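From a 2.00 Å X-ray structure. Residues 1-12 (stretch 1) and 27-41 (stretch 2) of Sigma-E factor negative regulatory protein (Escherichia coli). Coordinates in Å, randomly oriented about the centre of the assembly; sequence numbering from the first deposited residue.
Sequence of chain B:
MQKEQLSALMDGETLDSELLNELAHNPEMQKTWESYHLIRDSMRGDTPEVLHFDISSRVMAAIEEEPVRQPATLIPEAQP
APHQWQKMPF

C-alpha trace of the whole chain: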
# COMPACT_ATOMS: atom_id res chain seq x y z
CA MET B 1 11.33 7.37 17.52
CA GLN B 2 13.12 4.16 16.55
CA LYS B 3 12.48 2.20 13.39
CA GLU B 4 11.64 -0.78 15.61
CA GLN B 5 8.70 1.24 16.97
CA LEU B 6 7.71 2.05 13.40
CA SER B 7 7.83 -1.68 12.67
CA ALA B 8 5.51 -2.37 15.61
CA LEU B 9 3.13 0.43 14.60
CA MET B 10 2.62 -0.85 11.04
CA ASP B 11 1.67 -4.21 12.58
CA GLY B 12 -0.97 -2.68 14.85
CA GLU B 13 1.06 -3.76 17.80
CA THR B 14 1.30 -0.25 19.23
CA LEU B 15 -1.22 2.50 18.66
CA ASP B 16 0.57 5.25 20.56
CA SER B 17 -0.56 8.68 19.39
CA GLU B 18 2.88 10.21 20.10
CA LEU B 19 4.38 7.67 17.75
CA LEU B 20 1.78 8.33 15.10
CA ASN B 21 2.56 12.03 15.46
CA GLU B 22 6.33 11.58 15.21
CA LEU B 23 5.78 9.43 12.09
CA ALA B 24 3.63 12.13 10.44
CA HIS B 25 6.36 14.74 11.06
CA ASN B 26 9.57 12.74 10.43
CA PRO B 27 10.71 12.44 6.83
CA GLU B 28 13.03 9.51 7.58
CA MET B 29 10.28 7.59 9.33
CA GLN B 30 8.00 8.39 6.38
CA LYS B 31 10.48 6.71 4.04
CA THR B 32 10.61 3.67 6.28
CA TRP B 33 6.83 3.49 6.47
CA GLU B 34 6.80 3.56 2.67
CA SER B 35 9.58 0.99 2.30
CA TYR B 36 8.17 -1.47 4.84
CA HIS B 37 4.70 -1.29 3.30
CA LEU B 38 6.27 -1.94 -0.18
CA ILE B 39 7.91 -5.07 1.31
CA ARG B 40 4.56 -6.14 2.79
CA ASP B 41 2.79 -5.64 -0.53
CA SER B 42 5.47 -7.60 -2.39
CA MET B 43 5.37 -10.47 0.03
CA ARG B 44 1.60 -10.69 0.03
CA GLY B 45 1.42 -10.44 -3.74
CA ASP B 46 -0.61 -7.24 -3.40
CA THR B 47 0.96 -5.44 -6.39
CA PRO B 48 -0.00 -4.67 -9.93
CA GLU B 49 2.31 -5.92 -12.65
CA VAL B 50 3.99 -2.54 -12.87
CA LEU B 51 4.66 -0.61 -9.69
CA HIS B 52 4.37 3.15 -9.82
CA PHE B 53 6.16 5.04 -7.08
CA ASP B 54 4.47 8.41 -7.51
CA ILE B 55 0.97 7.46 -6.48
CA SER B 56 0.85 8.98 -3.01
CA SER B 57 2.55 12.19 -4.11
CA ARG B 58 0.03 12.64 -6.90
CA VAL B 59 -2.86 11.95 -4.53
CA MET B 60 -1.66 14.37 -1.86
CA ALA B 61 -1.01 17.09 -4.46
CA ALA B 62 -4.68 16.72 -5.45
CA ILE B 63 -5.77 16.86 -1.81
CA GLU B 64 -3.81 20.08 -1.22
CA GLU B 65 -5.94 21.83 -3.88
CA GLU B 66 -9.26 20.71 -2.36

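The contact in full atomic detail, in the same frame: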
# COMPACT_ATOMS: atom_id res chain seq x y z
N MET B 1 11.96 8.68 17.78
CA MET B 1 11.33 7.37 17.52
C MET B 1 12.33 6.43 16.85
O MET B 1 13.14 6.86 16.03
CB MET B 1 10.11 7.56 16.62
CG MET B 1 9.66 6.35 15.85
SD MET B 1 8.08 6.81 14.74
CE MET B 1 6.73 5.65 15.50
N GLN B 2 12.30 5.16 17.22
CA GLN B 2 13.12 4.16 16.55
C GLN B 2 12.34 3.45 15.45
O GLN B 2 11.12 3.32 15.51
CB GLN B 2 13.63 3.13 17.56
CG GLN B 2 14.45 3.73 18.70
CD GLN B 2 15.83 4.21 18.25
OE1 GLN B 2 16.77 3.41 18.15
NE2 GLN B 2 15.95 5.52 17.99
N LYS B 3 13.06 2.98 14.45
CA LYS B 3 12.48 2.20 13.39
C LYS B 3 11.77 0.97 13.95
O LYS B 3 10.75 0.56 13.42
CB LYS B 3 13.54 1.80 12.36
CG LYS B 3 14.01 2.95 11.49
CD LYS B 3 15.03 2.52 10.41
CE LYS B 3 15.42 3.74 9.54
NZ LYS B 3 16.56 3.51 8.60
N GLU B 4 12.29 0.40 15.04
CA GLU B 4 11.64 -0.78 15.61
C GLU B 4 10.20 -0.45 16.05
O GLU B 4 9.29 -1.27 15.92
CB GLU B 4 12.47 -1.37 16.77
CG GLU B 4 11.89 -2.66 17.32
CD GLU B 4 12.84 -3.42 18.24
OE1 GLU B 4 14.07 -3.44 18.01
OE2 GLU B 4 12.35 -4.01 19.21
N GLN B 5 10.01 0.76 16.56
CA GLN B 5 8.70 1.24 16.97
C GLN B 5 7.84 1.42 15.73
O GLN B 5 6.65 1.11 15.74
CB GLN B 5 8.84 2.58 17.74
CG GLN B 5 9.56 2.44 19.06
CD GLN B 5 9.67 3.77 19.82
OE1 GLN B 5 10.23 4.74 19.31
NE2 GLN B 5 9.12 3.81 21.01
N LEU B 6 8.43 1.94 14.67
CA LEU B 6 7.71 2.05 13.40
C LEU B 6 7.25 0.67 12.92
O LEU B 6 6.11 0.48 12.48
CB LEU B 6 8.63 2.74 12.38
CG LEU B 6 8.18 3.07 10.97
CD1 LEU B 6 6.72 3.20 10.90
CD2 LEU B 6 8.81 4.38 10.54
N SER B 7 8.15 -0.30 13.01
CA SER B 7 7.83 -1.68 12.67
C SER B 7 6.64 -2.17 13.49
O SER B 7 5.72 -2.78 12.96
CB SER B 7 9.02 -2.58 12.95
OG SER B 7 8.84 -3.84 12.37
N ALA B 8 6.65 -1.94 14.79
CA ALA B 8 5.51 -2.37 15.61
C ALA B 8 4.21 -1.66 15.23
O ALA B 8 3.13 -2.29 15.15
CB ALA B 8 5.82 -2.21 17.12
N LEU B 9 4.30 -0.36 14.98
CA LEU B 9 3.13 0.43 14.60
C LEU B 9 2.45 -0.10 13.31
O LEU B 9 1.24 -0.27 13.25
CB LEU B 9 3.59 1.86 14.37
CG LEU B 9 2.53 2.90 14.12
CD1 LEU B 9 1.77 3.16 15.39
CD2 LEU B 9 3.21 4.17 13.62
N MET B 10 3.22 -0.39 12.29
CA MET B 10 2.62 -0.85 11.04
C MET B 10 1.96 -2.23 11.20
O MET B 10 1.19 -2.65 10.35
CB MET B 10 3.65 -0.91 9.96
CG MET B 10 4.30 -2.24 9.95
SD MET B 10 5.54 -2.22 8.57
CE MET B 10 4.45 -2.77 6.96
N ASP B 11 2.26 -2.91 12.30
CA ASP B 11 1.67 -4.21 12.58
C ASP B 11 0.48 -4.11 13.55
O ASP B 11 -0.08 -5.13 13.98
CB ASP B 11 2.71 -5.12 13.21
CG ASP B 11 3.69 -5.70 12.21
OD1 ASP B 11 3.32 -5.90 11.02
OD2 ASP B 11 4.85 -6.01 12.56
N GLY B 12 0.15 -2.90 13.95
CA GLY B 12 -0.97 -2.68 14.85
C GLY B 12 -0.63 -3.07 16.26
O GLY B 12 -1.51 -3.19 17.10
N PRO B 27 10.47 12.90 8.19
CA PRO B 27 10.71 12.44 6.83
C PRO B 27 11.38 11.07 6.77
O PRO B 27 10.99 10.26 5.94
CB PRO B 27 11.60 13.55 6.22
CG PRO B 27 11.29 14.76 7.04
CD PRO B 27 11.02 14.25 8.43
N GLU B 28 12.33 10.78 7.65
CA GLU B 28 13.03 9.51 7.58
C GLU B 28 12.09 8.37 7.95
O GLU B 28 12.13 7.30 7.34
CB GLU B 28 14.29 9.54 8.44
CG GLU B 28 15.04 8.21 8.45
CD GLU B 28 16.16 8.16 9.48
OE1 GLU B 28 16.42 9.19 10.17
OE2 GLU B 28 16.79 7.08 9.61
N MET B 29 11.24 8.60 8.94
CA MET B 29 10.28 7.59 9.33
C MET B 29 9.27 7.42 8.20
O MET B 29 8.81 6.34 7.96
CB MET B 29 9.57 7.95 10.65
CG MET B 29 10.46 7.87 11.91
SD MET B 29 11.34 6.12 12.20
CE MET B 29 12.94 6.29 10.98
N GLN B 30 8.95 8.50 7.48
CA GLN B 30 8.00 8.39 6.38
C GLN B 30 8.54 7.47 5.29
O GLN B 30 7.81 6.65 4.72
CB GLN B 30 7.64 9.77 5.82
CG GLN B 30 6.61 10.52 6.71
CD GLN B 30 6.66 12.04 6.51
OE1 GLN B 30 6.68 12.52 5.38
NE2 GLN B 30 6.69 12.78 7.62
N LYS B 31 9.84 7.57 5.04
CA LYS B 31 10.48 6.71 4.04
C LYS B 31 10.43 5.26 4.46
O LYS B 31 10.20 4.37 3.65
CB LYS B 31 11.93 7.14 3.80
CG LYS B 31 12.08 8.01 2.60
N THR B 32 10.66 5.03 5.75
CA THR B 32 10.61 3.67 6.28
C THR B 32 9.20 3.11 6.22
O THR B 32 8.99 1.96 5.82
CB THR B 32 11.15 3.70 7.70
OG1 THR B 32 12.49 4.23 7.69
CG2 THR B 32 11.27 2.33 8.26
N TRP B 33 8.22 3.92 6.60
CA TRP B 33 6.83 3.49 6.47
C TRP B 33 6.56 3.06 5.04
O TRP B 33 5.93 2.05 4.80
CB TRP B 33 5.91 4.66 6.83
CG TRP B 33 4.40 4.45 6.77
CD1 TRP B 33 3.56 4.91 5.79
CD2 TRP B 33 3.56 3.90 7.78
NE1 TRP B 33 2.26 4.63 6.11
CE2 TRP B 33 2.23 4.01 7.32
CE3 TRP B 33 3.79 3.31 9.00
CZ2 TRP B 33 1.16 3.55 8.04
CZ3 TRP B 33 2.71 2.84 9.72
CH2 TRP B 33 1.42 2.96 9.24
N GLU B 34 7.00 3.87 4.09
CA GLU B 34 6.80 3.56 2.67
C GLU B 34 7.53 2.28 2.29
O GLU B 34 6.93 1.38 1.69
CB GLU B 34 7.28 4.75 1.84
CG GLU B 34 7.31 4.56 0.34
CD GLU B 34 7.82 5.81 -0.38
OE1 GLU B 34 9.03 6.05 -0.38
OE2 GLU B 34 7.00 6.57 -0.92
N SER B 35 8.81 2.18 2.66
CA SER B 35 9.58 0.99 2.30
C SER B 35 9.02 -0.30 2.89
O SER B 35 8.89 -1.29 2.18
CB SER B 35 11.04 1.14 2.72
OG SER B 35 11.61 2.07 1.89
N TYR B 36 8.69 -0.28 4.17
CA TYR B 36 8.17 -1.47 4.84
C TYR B 36 6.81 -1.91 4.28
O TYR B 36 6.53 -3.10 4.20
CB TYR B 36 8.06 -1.29 6.38
CG TYR B 36 9.37 -1.22 7.15
CD1 TYR B 36 10.61 -1.35 6.52
CD2 TYR B 36 9.38 -0.98 8.52
CE1 TYR B 36 11.81 -1.26 7.25
CE2 TYR B 36 10.58 -0.90 9.25
CZ TYR B 36 11.77 -1.05 8.61
OH TYR B 36 12.93 -0.97 9.34
N HIS B 37 5.96 -0.96 3.92
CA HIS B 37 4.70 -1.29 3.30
C HIS B 37 4.94 -1.85 1.86
O HIS B 37 4.26 -2.79 1.48
CB HIS B 37 3.72 -0.11 3.36
CG HIS B 37 3.06 0.06 4.70
ND1 HIS B 37 3.60 0.85 5.69
CD2 HIS B 37 1.91 -0.45 5.21
CE1 HIS B 37 2.81 0.81 6.76
NE2 HIS B 37 1.78 0.03 6.49
N LEU B 38 5.96 -1.37 1.14
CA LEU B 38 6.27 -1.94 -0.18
C LEU B 38 6.67 -3.42 -0.00
O LEU B 38 6.17 -4.31 -0.71
CB LEU B 38 7.37 -1.16 -0.89
CG LEU B 38 7.83 -1.68 -2.27
CD1 LEU B 38 6.69 -1.73 -3.24
CD2 LEU B 38 8.92 -0.79 -2.80
N ILE B 39 7.52 -3.69 0.99
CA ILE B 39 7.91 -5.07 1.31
C ILE B 39 6.70 -5.92 1.64
O ILE B 39 6.59 -7.03 1.13
CB ILE B 39 8.93 -5.09 2.45
CG1 ILE B 39 10.26 -4.57 1.93
CG2 ILE B 39 9.14 -6.49 3.00
CD1 ILE B 39 11.23 -4.15 3.00
N ARG B 40 5.79 -5.42 2.48
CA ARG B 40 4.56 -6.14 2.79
C ARG B 40 3.77 -6.45 1.51
O ARG B 40 3.29 -7.59 1.30
CB ARG B 40 3.69 -5.35 3.75
CG ARG B 40 2.24 -5.79 3.85
CD ARG B 40 1.43 -5.05 4.92
NE ARG B 40 1.99 -5.37 6.21
CZ ARG B 40 1.69 -4.79 7.33
NH1 ARG B 40 0.79 -3.81 7.39
NH2 ARG B 40 2.27 -5.22 8.43
N ASP B 41 3.60 -5.45 0.66
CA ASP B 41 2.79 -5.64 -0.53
C ASP B 41 3.42 -6.70 -1.43
O ASP B 41 2.73 -7.57 -1.96
CB ASP B 41 2.59 -4.33 -1.25
CG ASP B 41 1.74 -3.33 -0.46
OD1 ASP B 41 1.03 -3.70 0.52
OD2 ASP B 41 1.74 -2.13 -0.80

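The terminal methyl of a methionine, resting over one face of an imidazole and one face of a guanidinium at once, is the most unusual feature of this contact. Met10 CE lies 3.7 Å from the centroid of the His37 ring and only 3° off the ring normal, a nearly ideal CH-pi approach, while the same methyl rests over one face of the Arg40 guanidinium, with Met10 CE 3.4 Å from Arg40 CZ. The example illustrates a general principle: a long, flexible apolar side chain can pack against the flat faces of polar groups while the edges of those groups remain free for hydrogen bonding.

Arg40 shows the principle most clearly. Its face is covered by Met10, yet its NH1 donates a hydrogen bond to the backbone, with Arg40 NH1 3.2 Å from Met10 O, and a weak second bond runs from Arg40 NH2 to Met10 O at 3.4 Å. At the edge of the guanidinium, Asp11 OD1 forms a salt bridge to Arg40 NH2 at 2.9 Å. The CA-to-CB bond of Asp11 points away from the second helix, but the carboxylate comes back within reach. Just beyond, Gly12, with positive phi, follows the helix in a Schellman motif; positive phi favours glycine. His37 is likewise anchored within its own helix, His37 ND1 donating to Trp33 O at 2.8 Å, so that its ring offers a face to the methionine.

Met10 is therefore a knob, seated among Trp33, Tyr36, His37 and Arg40, and it is the residue most covered by the opposing stretch. Met10 SD lies 3.5 Å from Tyr36 CB and at the edge of the tyrosine ring, whereas Met10 CB is 3.9 Å from Trp33 CZ3. An unbranched side chain with chi1 in p and chi2 in t can thread this hole and touch all four neighbours.

One turn earlier, Leu6 fills the middle of the interface. Leu6 CD1 meets the edge of the indole, 3.5 Å from Trp33 CE3, and Leu6 CD2 lies 3.5 Å from Met29 SD and 3.7 Å from Thr32 CB. The branched end thus reaches Trp33 with one methyl and the Met29-Thr32 side with the other. Leu9 adds a lighter contact, Leu9 CD2 standing 4.2 Å from Trp33 CZ3.

Toward the start of the first helix the packing becomes more exposed and more polar. Met1 SD touches Met29 CG at 3.8 Å. Lys3, a second knob, sits among Glu28, Met29, Thr32 and Tyr36: Lys3 CG is 3.5 Å from Met29 CE, and its extended chain carries the amine outward to a long salt bridge, Lys3 NZ to Glu28 OE2 at 3.7 Å. Lysine suits this margin because its methylenes pack while its charge remains near solvent.

The helices cross at -47°, their axes approaching to 10.3 Å, and together the stretches bury 723 Å².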